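Local atomic coordinates of EGF family domain-containing protein (Toxoplasma gondii, PDB entry 4Z80), a protein that binds a rhoptry neck protein 2-like peptide and probably serves as a parasite surface adhesin at the moving junction during host-cell invasion. Residues M16-I21 with H340-P345; N20-H25 with K51-V56; C95-K100 with T447-V452. All blocks are in the same frame, centred on the assembly; numbering follows the deposited sequence.

Interaction 1 of 3, residues M16-I21 with H340-P345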
ATOM      1  N   MET A  16       3.083 -16.194 -19.628  1.00 14.46           N
ATOM      2  CA  MET A  16       1.898 -16.534 -18.837  1.00 11.82           C
ATOM      3  C   MET A  16       2.199 -16.668 -17.349  1.00 13.63           C
ATOM      4  O   MET A  16       1.279 -16.640 -16.533  1.00 13.41           O
ATOM      5  CB  MET A  16       1.262 -17.825 -19.360  1.00 14.07           C
ATOM      6  CG  MET A  16       0.556 -17.649 -20.701  1.00 12.94           C
ATOM      7  SD  MET A  16      -0.811 -16.494 -20.677  1.00 14.33           S
ATOM      8  CE  MET A  16      -1.964 -17.323 -19.575  1.00 12.54           C
ATOM      9  N   ASP A  17       3.479 -16.787 -17.005  1.00 12.74           N
ATOM     10  CA  ASP A  17       3.923 -16.820 -15.610  1.00 14.87           C
ATOM     11  C   ASP A  17       3.410 -15.603 -14.837  1.00 14.50           C
ATOM     12  O   ASP A  17       3.171 -15.688 -13.630  1.00 14.35           O
ATOM     13  CB  ASP A  17       5.456 -16.900 -15.574  1.00 15.41           C
ATOM     14  CG  ASP A  17       6.034 -16.956 -14.171  1.00 19.92           C
ATOM     15  OD1 ASP A  17       5.505 -17.681 -13.305  1.00 18.09           O
ATOM     16  OD2 ASP A  17       7.063 -16.282 -13.955  1.00 20.47           O
ATOM     17  N   ARG A  18       3.191 -14.481 -15.526  1.00 11.45           N
ATOM     18  CA  ARG A  18       2.768 -13.259 -14.845  1.00 11.53           C
ATOM     19  C   ARG A  18       1.343 -13.386 -14.290  1.00 10.69           C
ATOM     20  O   ARG A  18       0.913 -12.545 -13.496  1.00 11.14           O
ATOM     21  CB  ARG A  18       2.877 -12.036 -15.777  1.00 12.72           C
ATOM     22  CG  ARG A  18       1.817 -11.955 -16.877  1.00 12.35           C
ATOM     23  CD  ARG A  18       2.178 -10.906 -17.943  1.00 15.97           C
ATOM     24  NE  ARG A  18       3.539 -11.126 -18.418  1.00 13.52           N
ATOM     25  CZ  ARG A  18       4.310 -10.195 -18.978  1.00 15.62           C
ATOM     26  NH1 ARG A  18       3.855  -8.963 -19.163  1.00 15.83           N
ATOM     27  NH2 ARG A  18       5.541 -10.505 -19.351  1.00 16.12           N
ATOM     28  N   PHE A  19       0.624 -14.432 -14.692  1.00 12.40           N
ATOM     29  CA  PHE A  19      -0.753 -14.637 -14.235  1.00 10.40           C
ATOM     30  C   PHE A  19      -0.833 -15.724 -13.163  1.00 11.57           C
ATOM     31  O   PHE A  19      -1.930 -16.046 -12.697  1.00 13.29           O
ATOM     32  CB  PHE A  19      -1.668 -14.975 -15.422  1.00 12.37           C
ATOM     33  CG  PHE A  19      -1.702 -13.892 -16.468  1.00 12.07           C
ATOM     34  CD1 PHE A  19      -2.283 -12.668 -16.198  1.00 12.50           C
ATOM     35  CD2 PHE A  19      -1.114 -14.093 -17.704  1.00 13.54           C
ATOM     36  CE1 PHE A  19      -2.295 -11.655 -17.157  1.00 13.57           C
ATOM     37  CE2 PHE A  19      -1.127 -13.089 -18.661  1.00 14.08           C
ATOM     38  CZ  PHE A  19      -1.717 -11.876 -18.381  1.00 13.84           C
ATOM     39  N   ASN A  20       0.313 -16.259 -12.738  1.00 11.83           N
ATOM     40  CA  ASN A  20       0.323 -17.304 -11.707  1.00 12.78           C
ATOM     41  C   ASN A  20       0.342 -16.681 -10.317  1.00 12.04           C
ATOM     42  O   ASN A  20       1.371 -16.632  -9.635  1.00 11.55           O
ATOM     43  CB  ASN A  20       1.506 -18.254 -11.880  1.00 10.82           C
ATOM     44  CG  ASN A  20       1.375 -19.493 -11.029  1.00 13.09           C
ATOM     45  OD1 ASN A  20       0.546 -19.535 -10.122  1.00 13.88           O
ATOM     46  ND2 ASN A  20       2.181 -20.507 -11.311  1.00 15.24           N
ATOM     47  N   ILE A  21      -0.829 -16.228  -9.894  1.00 12.19           N
ATOM     48  CA  ILE A  21      -0.951 -15.392  -8.708  1.00 11.19           C
ATOM     49  C   ILE A  21      -0.559 -16.122  -7.421  1.00 12.22           C
ATOM     50  O   ILE A  21       0.199 -15.580  -6.633  1.00 11.77           O
ATOM     51  CB  ILE A  21      -2.384 -14.812  -8.631  1.00 11.37           C
ATOM     52  CG1 ILE A  21      -2.539 -13.741  -9.722  1.00 12.81           C
ATOM     53  CG2 ILE A  21      -2.677 -14.196  -7.252  1.00 12.99           C
ATOM     54  CD1 ILE A  21      -3.943 -13.221  -9.899  1.00 12.96           C
ATOM     55  N   HIS A 340       7.794  -7.288 -10.855  1.00 13.99           N
ATOM     56  CA  HIS A 340       6.345  -7.471 -10.881  1.00 13.65           C
ATOM     57  C   HIS A 340       5.752  -7.382 -12.288  1.00 14.32           C
ATOM     58  O   HIS A 340       4.740  -8.013 -12.572  1.00 14.77           O
ATOM     59  CB  HIS A 340       5.651  -6.466  -9.938  1.00 14.52           C
ATOM     60  CG  HIS A 340       5.722  -5.040 -10.391  1.00 14.32           C
ATOM     61  ND1 HIS A 340       4.745  -4.452 -11.168  1.00 16.51           N
ATOM     62  CD2 HIS A 340       6.661  -4.086 -10.184  1.00 15.75           C
ATOM     63  CE1 HIS A 340       5.076  -3.196 -11.411  1.00 19.11           C
ATOM     64  NE2 HIS A 340       6.234  -2.948 -10.826  1.00 19.78           N
ATOM     65  N   GLU A 341       6.369  -6.625 -13.189  1.00 14.52           N
ATOM     66  CA  GLU A 341       5.831  -6.538 -14.544  1.00 16.48           C
ATOM     67  C   GLU A 341       5.796  -7.884 -15.254  1.00 17.34           C
ATOM     68  O   GLU A 341       4.930  -8.108 -16.103  1.00 16.76           O
ATOM     69  CB  GLU A 341       6.638  -5.553 -15.382  1.00 19.08           C
ATOM     70  CG  GLU A 341       6.494  -4.124 -14.910  1.00 24.91           C
ATOM     71  CD  GLU A 341       7.520  -3.743 -13.866  1.00 28.55           C
ATOM     72  OE1 GLU A 341       8.180  -4.645 -13.294  1.00 29.39           O
ATOM     73  OE2 GLU A 341       7.673  -2.524 -13.627  1.00 40.06           O
ATOM     74  N   THR A 342       6.714  -8.782 -14.908  1.00 12.95           N
ATOM     75  CA  THR A 342       6.779 -10.084 -15.565  1.00 13.93           C
ATOM     76  C   THR A 342       6.290 -11.213 -14.667  1.00 12.81           C
ATOM     77  O   THR A 342       6.184 -12.347 -15.116  1.00 15.25           O
ATOM     78  CB  THR A 342       8.217 -10.425 -16.035  1.00 17.14           C
ATOM     79  OG1 THR A 342       9.122 -10.395 -14.924  1.00 17.55           O
ATOM     80  CG2 THR A 342       8.674  -9.438 -17.094  1.00 17.97           C
ATOM     81  N   LYS A 343       5.979 -10.897 -13.412  1.00 12.21           N
ATOM     82  CA  LYS A 343       5.571 -11.904 -12.430  1.00 11.73           C
ATOM     83  C   LYS A 343       4.139 -11.716 -11.938  1.00 14.43           C
ATOM     84  O   LYS A 343       3.591 -12.603 -11.272  1.00 13.86           O
ATOM     85  CB  LYS A 343       6.521 -11.892 -11.226  1.00 13.36           C
ATOM     86  CG  LYS A 343       7.889 -12.490 -11.506  1.00 14.92           C
ATOM     87  CD  LYS A 343       7.822 -14.011 -11.596  1.00 18.53           C
ATOM     88  CE  LYS A 343       9.176 -14.621 -11.852  1.00 24.29           C
ATOM     89  NZ  LYS A 343       9.071 -16.108 -11.935  1.00 22.38           N
ATOM     90  N   CYS A 344       3.543 -10.571 -12.261  1.00 12.37           N
ATOM     91  CA  CYS A 344       2.222 -10.199 -11.748  1.00 11.01           C
ATOM     92  C   CYS A 344       1.315  -9.713 -12.867  1.00 13.53           C
ATOM     93  O   CYS A 344       1.801  -9.275 -13.908  1.00 13.38           O
ATOM     94  CB  CYS A 344       2.340  -9.101 -10.693  1.00 12.36           C
ATOM     95  SG  CYS A 344       3.443  -9.471  -9.343  1.00 14.08           S
ATOM     96  N   PRO A 345      -0.009  -9.757 -12.650  1.00 11.28           N
ATOM     97  CA  PRO A 345      -0.905  -9.284 -13.704  1.00 12.68           C
ATOM     98  C   PRO A 345      -0.835  -7.773 -13.908  1.00 12.29           C
ATOM     99  O   PRO A 345      -0.539  -7.020 -12.976  1.00 12.48           O
ATOM    100  CB  PRO A 345      -2.298  -9.699 -13.198  1.00 15.05           C
ATOM    101  CG  PRO A 345      -2.039 -10.737 -12.168  1.00 13.48           C
ATOM    102  CD  PRO A 345      -0.757 -10.365 -11.531  1.00 12.44           C
TER
HETATM  103  O   HOH W   1       7.006 -18.172 -11.058  1.00 28.91           O
HETATM  104  O   HOH W   2       6.315 -12.852 -17.784  1.00 15.99           O

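Interaction 2 of 3, residues N20-H25 with K51-V56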
ATOM      1  N   ASN A  20       0.313 -16.259 -12.738  1.00 11.83           N
ATOM      2  CA  ASN A  20       0.323 -17.304 -11.707  1.00 12.78           C
ATOM      3  C   ASN A  20       0.342 -16.681 -10.317  1.00 12.04           C
ATOM      4  O   ASN A  20       1.371 -16.632  -9.635  1.00 11.55           O
ATOM      5  CB  ASN A  20       1.506 -18.254 -11.880  1.00 10.82           C
ATOM      6  CG  ASN A  20       1.375 -19.493 -11.029  1.00 13.09           C
ATOM      7  OD1 ASN A  20       0.546 -19.535 -10.122  1.00 13.88           O
ATOM      8  ND2 ASN A  20       2.181 -20.507 -11.311  1.00 15.24           N
ATOM      9  N   ILE A  21      -0.829 -16.228  -9.894  1.00 12.19           N
ATOM     10  CA  ILE A  21      -0.951 -15.392  -8.708  1.00 11.19           C
ATOM     11  C   ILE A  21      -0.559 -16.122  -7.421  1.00 12.22           C
ATOM     12  O   ILE A  21       0.199 -15.580  -6.633  1.00 11.77           O
ATOM     13  CB  ILE A  21      -2.384 -14.812  -8.631  1.00 11.37           C
ATOM     14  CG1 ILE A  21      -2.539 -13.741  -9.722  1.00 12.81           C
ATOM     15  CG2 ILE A  21      -2.677 -14.196  -7.252  1.00 12.99           C
ATOM     16  CD1 ILE A  21      -3.943 -13.221  -9.899  1.00 12.96           C
ATOM     17  N   PRO A  22      -1.034 -17.365  -7.205  1.00 10.98           N
ATOM     18  CA  PRO A  22      -0.595 -18.013  -5.957  1.00 13.42           C
ATOM     19  C   PRO A  22       0.915 -18.233  -5.868  1.00 13.15           C
ATOM     20  O   PRO A  22       1.486 -18.131  -4.785  1.00 13.76           O
ATOM     21  CB  PRO A  22      -1.351 -19.347  -5.977  1.00 14.24           C
ATOM     22  CG  PRO A  22      -2.575 -19.059  -6.777  1.00 14.02           C
ATOM     23  CD  PRO A  22      -2.065 -18.160  -7.891  1.00 13.83           C
ATOM     24  N   LYS A  23       1.564 -18.507  -6.991  1.00 12.09           N
ATOM     25  CA  LYS A  23       3.008 -18.737  -6.984  1.00 14.03           C
ATOM     26  C   LYS A  23       3.807 -17.443  -6.789  1.00 13.24           C
ATOM     27  O   LYS A  23       4.865 -17.453  -6.158  1.00 13.76           O
ATOM     28  CB  LYS A  23       3.438 -19.417  -8.289  1.00 14.36           C
ATOM     29  CG  LYS A  23       4.908 -19.844  -8.323  1.00 15.81           C
ATOM     30  CD  LYS A  23       5.222 -20.586  -9.605  1.00 19.69           C
ATOM     31  CE  LYS A  23       6.576 -21.276  -9.541  1.00 25.58           C
ATOM     32  NZ  LYS A  23       7.713 -20.323  -9.634  1.00 29.55           N
ATOM     33  N   ASN A  24       3.304 -16.334  -7.327  1.00 12.27           N
ATOM     34  CA  ASN A  24       4.093 -15.106  -7.423  1.00 12.44           C
ATOM     35  C   ASN A  24       3.676 -13.987  -6.475  1.00 13.13           C
ATOM     36  O   ASN A  24       4.475 -13.108  -6.191  1.00 12.35           O
ATOM     37  CB  ASN A  24       4.051 -14.607  -8.867  1.00 11.44           C
ATOM     38  CG  ASN A  24       4.711 -15.584  -9.819  1.00 14.47           C
ATOM     39  OD1 ASN A  24       5.521 -16.411  -9.401  1.00 16.40           O
ATOM     40  ND2 ASN A  24       4.363 -15.510 -11.088  1.00 13.24           N
ATOM     41  N   HIS A  25       2.446 -14.040  -5.968  1.00 11.53           N
ATOM     42  CA  HIS A  25       1.980 -13.072  -4.985  1.00  9.73           C
ATOM     43  C   HIS A  25       2.427 -13.556  -3.614  1.00 12.28           C
ATOM     44  O   HIS A  25       1.647 -14.107  -2.824  1.00 12.78           O
ATOM     45  CB  HIS A  25       0.464 -12.907  -5.064  1.00 13.02           C
ATOM     46  CG  HIS A  25      -0.063 -11.733  -4.302  1.00 10.61           C
ATOM     47  ND1 HIS A  25       0.343 -10.441  -4.557  1.00 12.77           N
ATOM     48  CD2 HIS A  25      -0.990 -11.649  -3.319  1.00 12.01           C
ATOM     49  CE1 HIS A  25      -0.297  -9.613  -3.753  1.00 11.12           C
ATOM     50  NE2 HIS A  25      -1.115 -10.320  -2.994  1.00 11.78           N
ATOM     51  N   LYS A  51       6.668 -17.186   2.223  1.00 14.47           N
ATOM     52  CA  LYS A  51       5.573 -18.058   1.831  1.00 16.13           C
ATOM     53  C   LYS A  51       4.956 -17.565   0.537  1.00 15.10           C
ATOM     54  O   LYS A  51       5.134 -16.412   0.152  1.00 14.86           O
ATOM     55  CB  LYS A  51       4.503 -18.140   2.931  1.00 22.13           C
ATOM     56  CG  LYS A  51       3.603 -16.913   3.066  1.00 20.35           C
ATOM     57  CD  LYS A  51       2.504 -17.095   4.128  1.00 22.91           C
ATOM     58  CE  LYS A  51       1.539 -18.261   3.834  1.00 27.30           C
ATOM     59  NZ  LYS A  51       0.528 -17.970   2.766  1.00 28.76           N
ATOM     60  N   SER A  52       4.226 -18.443  -0.134  1.00 14.68           N
ATOM     61  CA  SER A  52       3.492 -18.059  -1.330  1.00 13.81           C
ATOM     62  C   SER A  52       2.009 -17.909  -1.001  1.00 14.74           C
ATOM     63  O   SER A  52       1.602 -18.054   0.159  1.00 15.53           O
ATOM     64  CB  SER A  52       3.709 -19.094  -2.428  1.00 17.92           C
ATOM     65  OG  SER A  52       3.137 -20.336  -2.070  1.00 21.26           O
ATOM     66  N   ASN A  53       1.211 -17.589  -2.015  1.00 13.51           N
ATOM     67  CA  ASN A  53      -0.240 -17.567  -1.876  1.00 12.51           C
ATOM     68  C   ASN A  53      -0.731 -16.620  -0.779  1.00 13.17           C
ATOM     69  O   ASN A  53      -1.627 -16.962   0.003  1.00 14.12           O
ATOM     70  CB  ASN A  53      -0.750 -18.983  -1.604  1.00 15.09           C
ATOM     71  CG  ASN A  53      -2.247 -19.124  -1.826  1.00 19.69           C
ATOM     72  OD1 ASN A  53      -2.816 -18.508  -2.726  1.00 16.57           O
ATOM     73  ND2 ASN A  53      -2.897 -19.939  -0.993  1.00 23.94           N
ATOM     74  N   VAL A  54      -0.130 -15.437  -0.706  1.00 12.27           N
ATOM     75  CA  VAL A  54      -0.608 -14.395   0.202  1.00 10.64           C
ATOM     76  C   VAL A  54      -2.014 -13.974  -0.222  1.00 10.99           C
ATOM     77  O   VAL A  54      -2.328 -13.943  -1.410  1.00 11.71           O
ATOM     78  CB  VAL A  54       0.348 -13.173   0.205  1.00 12.99           C
ATOM     79  CG1 VAL A  54      -0.236 -11.992   0.992  1.00 11.07           C
ATOM     80  CG2 VAL A  54       1.695 -13.570   0.785  1.00 12.72           C
ATOM     81  N   GLY A  55      -2.868 -13.645   0.742  1.00 11.18           N
ATOM     82  CA  GLY A  55      -4.220 -13.211   0.421  1.00 10.32           C
ATOM     83  C   GLY A  55      -4.246 -11.983  -0.489  1.00 10.02           C
ATOM     84  O   GLY A  55      -3.518 -11.021  -0.258  1.00 12.65           O
ATOM     85  N   VAL A  56      -5.088 -12.019  -1.516  1.00  9.56           N
ATOM     86  CA  VAL A  56      -5.203 -10.921  -2.482  1.00 10.98           C
ATOM     87  C   VAL A  56      -6.214  -9.863  -2.023  1.00 11.60           C
ATOM     88  O   VAL A  56      -5.946  -8.661  -2.070  1.00 11.10           O
ATOM     89  CB  VAL A  56      -5.597 -11.470  -3.884  1.00 10.88           C
ATOM     90  CG1 VAL A  56      -5.998 -10.352  -4.861  1.00  9.32           C
ATOM     91  CG2 VAL A  56      -4.457 -12.293  -4.454  1.00 10.21           C
TER
HETATM   92  O   HOH W   3       1.104 -21.318  -3.627  1.00 27.09           O
HETATM   93  O   HOH W   4      -2.269  -8.730  -0.803  1.00 12.36           O

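Interaction 3 of 3, residues C95-K100 with T447-V452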
ATOM      1  N   CYS A  95       2.646  -8.583  -5.343  1.00 11.81           N
ATOM      2  CA  CYS A  95       2.110  -7.967  -6.560  1.00 10.07           C
ATOM      3  C   CYS A  95       1.281  -6.734  -6.244  1.00 12.67           C
ATOM      4  O   CYS A  95       0.436  -6.771  -5.356  1.00 12.57           O
ATOM      5  CB  CYS A  95       1.243  -8.954  -7.342  1.00 11.72           C
ATOM      6  SG  CYS A  95       2.149 -10.360  -8.020  1.00 14.75           S
ATOM      7  N   PRO A  96       1.484  -5.643  -7.001  1.00 10.60           N
ATOM      8  CA  PRO A  96       0.574  -4.505  -6.896  1.00 10.78           C
ATOM      9  C   PRO A  96      -0.862  -4.916  -7.206  1.00 10.97           C
ATOM     10  O   PRO A  96      -1.105  -5.724  -8.108  1.00 11.78           O
ATOM     11  CB  PRO A  96       1.102  -3.528  -7.949  1.00 12.79           C
ATOM     12  CG  PRO A  96       2.518  -3.917  -8.146  1.00 11.77           C
ATOM     13  CD  PRO A  96       2.571  -5.390  -7.966  1.00 10.81           C
ATOM     14  N   ASN A  97      -1.801  -4.362  -6.450  1.00 11.17           N
ATOM     15  CA  ASN A  97      -3.194  -4.759  -6.567  1.00 11.22           C
ATOM     16  C   ASN A  97      -3.978  -3.612  -7.176  1.00 10.72           C
ATOM     17  O   ASN A  97      -4.286  -2.631  -6.513  1.00 10.94           O
ATOM     18  CB  ASN A  97      -3.741  -5.155  -5.197  1.00  9.86           C
ATOM     19  CG  ASN A  97      -4.984  -5.994  -5.292  1.00 11.43           C
ATOM     20  OD1 ASN A  97      -5.759  -5.879  -6.234  1.00 12.38           O
ATOM     21  ND2 ASN A  97      -5.187  -6.858  -4.299  1.00 11.48           N
ATOM     22  N   TYR A  98      -4.241  -3.725  -8.471  1.00 10.93           N
ATOM     23  CA  TYR A  98      -4.834  -2.621  -9.211  1.00 10.78           C
ATOM     24  C   TYR A  98      -6.322  -2.460  -8.922  1.00 12.44           C
ATOM     25  O   TYR A  98      -7.101  -3.424  -8.980  1.00 12.28           O
ATOM     26  CB  TYR A  98      -4.582  -2.805 -10.711  1.00  9.74           C
ATOM     27  CG  TYR A  98      -3.103  -2.759 -11.042  1.00 10.87           C
ATOM     28  CD1 TYR A  98      -2.440  -1.547 -11.140  1.00 12.74           C
ATOM     29  CD2 TYR A  98      -2.370  -3.924 -11.233  1.00 11.47           C
ATOM     30  CE1 TYR A  98      -1.088  -1.492 -11.423  1.00 11.73           C
ATOM     31  CE2 TYR A  98      -1.017  -3.874 -11.520  1.00 12.95           C
ATOM     32  CZ  TYR A  98      -0.387  -2.654 -11.610  1.00 13.19           C
ATOM     33  OH  TYR A  98       0.959  -2.609 -11.892  1.00 14.29           O
ATOM     34  N   GLY A  99      -6.702  -1.235  -8.600  1.00 11.83           N
ATOM     35  CA  GLY A  99      -8.077  -0.882  -8.316  1.00 10.84           C
ATOM     36  C   GLY A  99      -8.431  -0.966  -6.842  1.00 11.19           C
ATOM     37  O   GLY A  99      -9.462  -0.444  -6.429  1.00 11.51           O
ATOM     38  N   LYS A 100      -7.582  -1.610  -6.045  1.00 10.06           N
ATOM     39  CA  LYS A 100      -7.890  -1.855  -4.635  1.00 10.69           C
ATOM     40  C   LYS A 100      -7.763  -0.600  -3.779  1.00 10.27           C
ATOM     41  O   LYS A 100      -6.685  -0.021  -3.657  1.00 11.44           O
ATOM     42  CB  LYS A 100      -6.981  -2.957  -4.083  1.00 10.38           C
ATOM     43  CG  LYS A 100      -7.097  -3.213  -2.574  1.00  9.79           C
ATOM     44  CD  LYS A 100      -6.273  -4.435  -2.175  1.00 10.19           C
ATOM     45  CE  LYS A 100      -6.163  -4.620  -0.669  1.00 10.02           C
ATOM     46  NZ  LYS A 100      -5.463  -5.890  -0.330  1.00 10.33           N
ATOM     47  N   THR A 447      -8.235 -10.946 -13.614  1.00 10.82           N
ATOM     48  CA  THR A 447      -7.602 -11.592 -12.463  1.00 10.08           C
ATOM     49  C   THR A 447      -8.005 -10.854 -11.189  1.00  9.30           C
ATOM     50  O   THR A 447      -8.517  -9.739 -11.225  1.00  9.82           O
ATOM     51  CB  THR A 447      -6.050 -11.638 -12.520  1.00 11.69           C
ATOM     52  OG1 THR A 447      -5.498 -10.386 -12.082  1.00 11.51           O
ATOM     53  CG2 THR A 447      -5.544 -12.025 -13.905  1.00 12.12           C
ATOM     54  N   SER A 448      -7.743 -11.488 -10.053  1.00 10.81           N
ATOM     55  CA  SER A 448      -8.059 -10.899  -8.764  1.00 10.08           C
ATOM     56  C   SER A 448      -7.212  -9.680  -8.416  1.00  9.86           C
ATOM     57  O   SER A 448      -7.535  -8.953  -7.480  1.00 11.57           O
ATOM     58  CB  SER A 448      -7.915 -11.965  -7.677  1.00 10.39           C
ATOM     59  OG  SER A 448      -6.635 -12.555  -7.694  1.00 11.02           O
ATOM     60  N   LEU A 449      -6.128  -9.471  -9.163  1.00  9.64           N
ATOM     61  CA  LEU A 449      -5.253  -8.305  -8.995  1.00 10.06           C
ATOM     62  C   LEU A 449      -5.490  -7.226 -10.062  1.00 11.46           C
ATOM     63  O   LEU A 449      -4.846  -6.173 -10.030  1.00 11.49           O
ATOM     64  CB  LEU A 449      -3.790  -8.763  -9.019  1.00 10.85           C
ATOM     65  CG  LEU A 449      -3.324  -9.549  -7.786  1.00 11.06           C
ATOM     66  CD1 LEU A 449      -2.061 -10.311  -8.092  1.00 11.51           C
ATOM     67  CD2 LEU A 449      -3.102  -8.621  -6.602  1.00 10.55           C
ATOM     68  N   SER A 450      -6.407  -7.489 -10.990  1.00 10.90           N
ATOM     69  CA  SER A 450      -6.730  -6.549 -12.077  1.00 10.54           C
ATOM     70  C   SER A 450      -7.661  -5.432 -11.620  1.00 11.39           C
ATOM     71  O   SER A 450      -8.485  -5.621 -10.720  1.00 12.13           O
ATOM     72  CB  SER A 450      -7.417  -7.271 -13.245  1.00 10.72           C
ATOM     73  OG  SER A 450      -6.718  -8.419 -13.673  1.00 13.10           O
ATOM     74  N   ALA A 451      -7.562  -4.271 -12.264  1.00 11.93           N
ATOM     75  CA  ALA A 451      -8.635  -3.285 -12.177  1.00 10.83           C
ATOM     76  C   ALA A 451      -9.904  -3.872 -12.822  1.00 11.28           C
ATOM     77  O   ALA A 451      -9.826  -4.835 -13.597  1.00 13.62           O
ATOM     78  CB  ALA A 451      -8.231  -1.984 -12.845  1.00 11.80           C
ATOM     79  N   VAL A 452     -11.063  -3.297 -12.508  1.00 12.23           N
ATOM     80  CA  VAL A 452     -12.334  -3.890 -12.935  1.00 11.54           C
ATOM     81  C   VAL A 452     -13.129  -3.072 -13.946  1.00 15.22           C
ATOM     82  O   VAL A 452     -14.266  -3.408 -14.232  1.00 16.28           O
ATOM     83  CB  VAL A 452     -13.261  -4.181 -11.720  1.00 12.00           C
ATOM     84  CG1 VAL A 452     -12.560  -5.097 -10.732  1.00 14.17           C
ATOM     85  CG2 VAL A 452     -13.716  -2.903 -11.025  1.00 11.42           C
TER

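Interaction 1 of 3, residues M16-I21 with H340-P345
Two short turns of chain, far apart in sequence, meet here around a single carbonyl. The oxygen of Arg18, in the middle of a 3-10 turn, is pushed into the joint between Cys344 and Pro345, with Arg18 O 2.9 Å from the carbonyl carbon Cys344 C. Pro345 N has no hydrogen to offer, so this close approach is one of packing and dipoles. On the same tight side, the proline ring lies crosswise to Ile21, with Pro345 CG 3.9 Å from Ile21 CD1, while Pro345 CB meets Phe19 CD1 obliquely at 4.2 Å. Thr447 of strand 443-447 packs against all three side chains, and Trp355 meets the Phe19 ring edge-to-face.

Residues 340-345 form a single helical turn (340-343) and its exit within the apical membrane antigen 1 family region, of the PAN clan; Cys344, the first residue beyond the helix, is held by a disulfide to Cys95. Asn20, the centre of an inverse gamma turn, is the N-cap of helix 21-24.

The solvent side is looser and polar. Asp17, with CG anti to its backbone N, reaches across to the extended end of Lys343, forming a salt bridge, NZ 2.9 Å from Asp17 OD2 on its syn lone pair. A water bridges the same pair, donating to Asp17 OD1 and accepting from Lys343 NZ. Arg18 bends at chi3 (51°), bringing one guanidinium face over Glu341 O. Its NE bonds to Tyr15 O, and Arg18 NH2 donates a hydrogen bond to a second water, 2.9 Å away, which donates to Thr342 O.

Interaction 2 of 3, residues N20-H25 with K51-V56
Helix 21-24 is only one turn long, and residues 51-56, the loop between strands 43-51 and 60-62, pack on it and close over two carbonyls, Pro22 O within the helix and His25 O just past it. Asn53 adopts a left-handed backbone conformation. Its N donates to Pro22 O at 2.8 Å, with the donor in the carbonyl plane and a C=O...N angle of 146°. The next amide takes a straighter path: Val54 N lies 3.1 Å from His25 O, almost on the C=O axis (176°).

Side chains fill in around these two bonds. Asn53 has CG anti to its backbone N, which brings OD1 alongside the Pro22 ring, 3.7 Å from Pro22 CB. Ser52 holds OG in the crowded position between its backbone N and carbonyl carbon; there the hydroxyl hydrogen-bonds a water that also donates weakly to Pro22 O. Lys51 curls back so that its NZ donates to the neighbouring Ser52 O.

His25 is the central side chain. With CG anti to the backbone N (chi1 -168°), the imidazole swings out edge-on to the loop. Its CD2 corner points at Val54 O, 3.3 Å away, in the ring plane. CG2 of Val56, the branch beside its own backbone N, bridges two neighbours, 3.7 Å from His25 CD2 and 3.8 Å from Ile21 CG2. At the ring edge a water 2.9 Å from His25 NE2 donates to Gly55 O.

The far nitrogen, ND1, is hydrogen-bonded to the backbone N of Cys95. Because that amide can only donate, ND1 must accept, which implies that the buried imidazole is probably neutral, its ring linked on one side to Cys95 and through water to Gly55 on the other.

Interaction 3 of 3, residues C95-K100 with T447-V452
The touching parts of the two segments run 45° apart, with their CA atoms nearest at Asn97 and Leu449, and one backbone bond joins them: Tyr98 N lies 3.0 Å from Leu449 O, above the carbonyl plane and not on a lone pair. Beyond it Tyr98 O stands only 3.1 Å from Ser450 O. Lys322 probably offsets this crowding of acceptors, its NZ bonding Ser450 O, Ser448 O and Asn97 OD1, and Tyr98 O weakly.

Leu449, with CG anti to its carbonyl carbon, splits its two methyls between Cys95 and Asn97. CD1 touches Cys95 CB at 3.6 Å, whereas CD2 presses on the Asn97 amide, 3.5 Å from its CG, the two side chains crossing at about a right angle. Farther along, Tyr98 CB meets Ala451 CB at 4.3 Å, and the Tyr98 ring turns its edge to Leu449 O.

An ST turn shapes the loop, Thr447 OG1 accepting from Leu449 N at 3.1 Å while donating to Ser450 OG. A type I turn from Thr447 to Ser450 leads out of strand 443-447, an outer strand of one sheet, onto strand 97-98, an outer strand of another, a junction consistent with the apposed PAN-type domains of apical membrane antigens.

The three contacts form one cluster, with centres 10 Å (interactions 1 and 2), 12 Å (1 and 3) and 13 Å (2 and 3) apart. Residues 20-21 belong to both interactions 1 and 2, and Asn24 ND2 reaches from the second to Lys343 O in the first, a weak hydrogen bond at 3.0 Å. A covalent tie joins interactions 1 and 3, Cys344 SG to Cys95 SG at 2.1 Å, while His25 ND1 meets Cys95 N at 3.1 Å to connect interactions 2 and 3. Cys95 is therefore common ground for the whole group. No other protein chain of the assembly touches these segments, so the cluster lies outside the contact with the partner chain, presumably the RON2L1 peptide.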